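Local atomic coordinates of pseudoazurin (Blue copper protein) (Sinorhizobium meliloti, PDB entry 3TU6), a protein that binds one copper ion per subunit and probably serves as a periplasmic electron carrier of the cupredoxin family. Residues S44-K48 and G49-E53. Residues are numbered along the deposited sequence; the frame is centred on the assembly and turned at random.
Sequences SALMK and GGAPE
Leu46 and Ala51 meet across a tight reversal of the chain, a compact example of a beta turn bringing together apolar groups that flank it. The turn is type II and runs from Met47 to Gly50. Gly50 N donates to Met47 O at 3.0 Å, in a moderately bent hydrogen bond. Gly49 holds the third position with a positive phi of 75°, where a beta carbon would collide with Lys48 O; hence glycine suits the place.

The close packing lies beside this bond. With CG anti to the backbone N (chi1 -175°), Leu46 turns both of its branch methyls to the Ala51 methyl. The nearer is CD2, 3.5 Å from Ala51 CB, with CD1 a little farther from the same carbon. Leu46 CD1 also rests 3.8 Å from Gly50 O. An alanine in place of Leu46 would remove both branches and would probably leave the Ala51 methyl without its apolar partner across the turn. The solvent side is looser: Lys48 leads away from the turn, its chain folding at chi2 so that CD passes 3.4 Å from Gly49 N.

Strand 45-46 leads into the turn at an edge of the cupredoxin sheet, beside strand 74-79. There Met47 and Gly50 both form backbone hydrogen bonds with Met77, Ala51 touches Tyr76, and Leu46 packs on Thr57 and Trp58 of the following loop.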
ATOM      1  N   SER A  44      -4.865   5.664  -5.268  1.00 18.83           N
ATOM      2  CA  SER A  44      -4.285   4.384  -4.878  1.00 20.32           C
ATOM      3  C   SER A  44      -4.330   3.422  -6.058  1.00 19.68           C
ATOM      4  O   SER A  44      -5.400   3.168  -6.614  1.00 19.44           O
ATOM      5  CB  SER A  44      -5.041   3.788  -3.691  1.00 20.92           C
ATOM      6  OG  SER A  44      -4.466   2.553  -3.299  1.00 22.29           O
ATOM      7  N   ALA A  45      -3.165   2.900  -6.436  1.00 19.31           N
ATOM      8  CA  ALA A  45      -3.054   1.933  -7.524  1.00 20.00           C
ATOM      9  C   ALA A  45      -2.005   0.880  -7.179  1.00 20.28           C
ATOM     10  O   ALA A  45      -0.956   1.204  -6.624  1.00 18.19           O
ATOM     11  CB  ALA A  45      -2.688   2.638  -8.823  1.00 18.93           C
ATOM     12  N   LEU A  46      -2.296  -0.375  -7.512  1.00 22.14           N
ATOM     13  CA  LEU A  46      -1.367  -1.475  -7.269  1.00 23.69           C
ATOM     14  C   LEU A  46      -0.137  -1.308  -8.153  1.00 24.45           C
ATOM     15  O   LEU A  46      -0.259  -1.021  -9.345  1.00 26.86           O
ATOM     16  CB  LEU A  46      -2.046  -2.821  -7.559  1.00 25.32           C
ATOM     17  CG  LEU A  46      -1.256  -4.096  -7.244  1.00 23.59           C
ATOM     18  CD1 LEU A  46      -1.076  -4.269  -5.742  1.00 18.21           C
ATOM     19  CD2 LEU A  46      -1.949  -5.312  -7.843  1.00 27.51           C
ATOM     20  N   MET A  47       1.044  -1.481  -7.566  1.00 24.10           N
ATOM     21  CA  MET A  47       2.298  -1.368  -8.306  1.00 25.22           C
ATOM     22  C   MET A  47       2.483  -2.576  -9.219  1.00 27.88           C
ATOM     23  O   MET A  47       1.984  -3.666  -8.927  1.00 26.34           O
ATOM     24  CB  MET A  47       3.487  -1.253  -7.346  1.00 26.07           C
ATOM     25  CG  MET A  47       3.422  -0.035  -6.433  1.00 23.14           C
ATOM     26  SD  MET A  47       4.952   0.272  -5.529  1.00 24.30           S
ATOM     27  CE  MET A  47       6.025   0.812  -6.860  1.00 21.97           C
ATOM     28  N   LYS A  48       3.202  -2.373 -10.322  1.00 28.91           N
ATOM     29  CA  LYS A  48       3.422  -3.428 -11.309  1.00 30.56           C
ATOM     30  C   LYS A  48       4.297  -4.527 -10.700  1.00 29.98           C
ATOM     31  O   LYS A  48       5.433  -4.273 -10.291  1.00 29.11           O
ATOM     32  CB  LYS A  48       4.068  -2.856 -12.580  1.00 33.13           C
ATOM     33  CG  LYS A  48       3.665  -3.558 -13.877  1.00 39.71           C
ATOM     34  CD  LYS A  48       4.196  -4.983 -13.959  1.00 48.83           C
ATOM     35  CE  LYS A  48       3.955  -5.593 -15.333  1.00 53.49           C
ATOM     36  NZ  LYS A  48       4.741  -4.918 -16.404  1.00 58.31           N
ATOM     37  N   GLY A  49       3.755  -5.741 -10.632  1.00 29.90           N
ATOM     38  CA  GLY A  49       4.452  -6.877 -10.030  1.00 30.76           C
ATOM     39  C   GLY A  49       4.487  -6.838  -8.509  1.00 30.24           C
ATOM     40  O   GLY A  49       5.284  -7.547  -7.887  1.00 31.64           O
ATOM     41  N   GLY A  50       3.617  -6.028  -7.909  1.00 27.92           N
ATOM     42  CA  GLY A  50       3.604  -5.832  -6.459  1.00 27.52           C
ATOM     43  C   GLY A  50       2.487  -6.567  -5.737  1.00 27.92           C
ATOM     44  O   GLY A  50       2.055  -6.140  -4.668  1.00 26.53           O
ATOM     45  N   ALA A  51       2.023  -7.672  -6.315  1.00 29.14           N
ATOM     46  CA  ALA A  51       0.964  -8.483  -5.714  1.00 29.67           C
ATOM     47  C   ALA A  51       1.229  -9.963  -5.967  1.00 31.35           C
ATOM     48  O   ALA A  51       1.966 -10.308  -6.895  1.00 29.85           O
ATOM     49  CB  ALA A  51      -0.389  -8.085  -6.281  1.00 29.94           C
ATOM     50  N   PRO A  52       0.635 -10.846  -5.143  1.00 32.76           N
ATOM     51  CA  PRO A  52       0.809 -12.282  -5.370  1.00 34.57           C
ATOM     52  C   PRO A  52       0.152 -12.735  -6.673  1.00 36.47           C
ATOM     53  O   PRO A  52      -0.803 -12.108  -7.136  1.00 33.80           O
ATOM     54  CB  PRO A  52       0.124 -12.921  -4.156  1.00 34.71           C
ATOM     55  CG  PRO A  52      -0.826 -11.899  -3.659  1.00 35.04           C
ATOM     56  CD  PRO A  52      -0.220 -10.569  -3.975  1.00 31.53           C
ATOM     57  N   GLU A  53       0.676 -13.810  -7.255  1.00 39.48           N
ATOM     58  CA  GLU A  53       0.199 -14.306  -8.546  1.00 42.63           C
ATOM     59  C   GLU A  53      -1.291 -14.641  -8.495  1.00 42.51           C
ATOM     60  O   GLU A  53      -1.766 -15.244  -7.532  1.00 42.61           O
ATOM     61  CB  GLU A  53       0.996 -15.542  -8.975  1.00 45.34           C
ATOM     62  CG  GLU A  53       2.462 -15.254  -9.296  1.00 52.79           C
ATOM     63  CD  GLU A  53       3.227 -16.482  -9.763  1.00 59.87           C
ATOM     64  OE1 GLU A  53       2.721 -17.613  -9.594  1.00 67.22           O
ATOM     65  OE2 GLU A  53       4.342 -16.315 -10.300  1.00 64.59           O
TER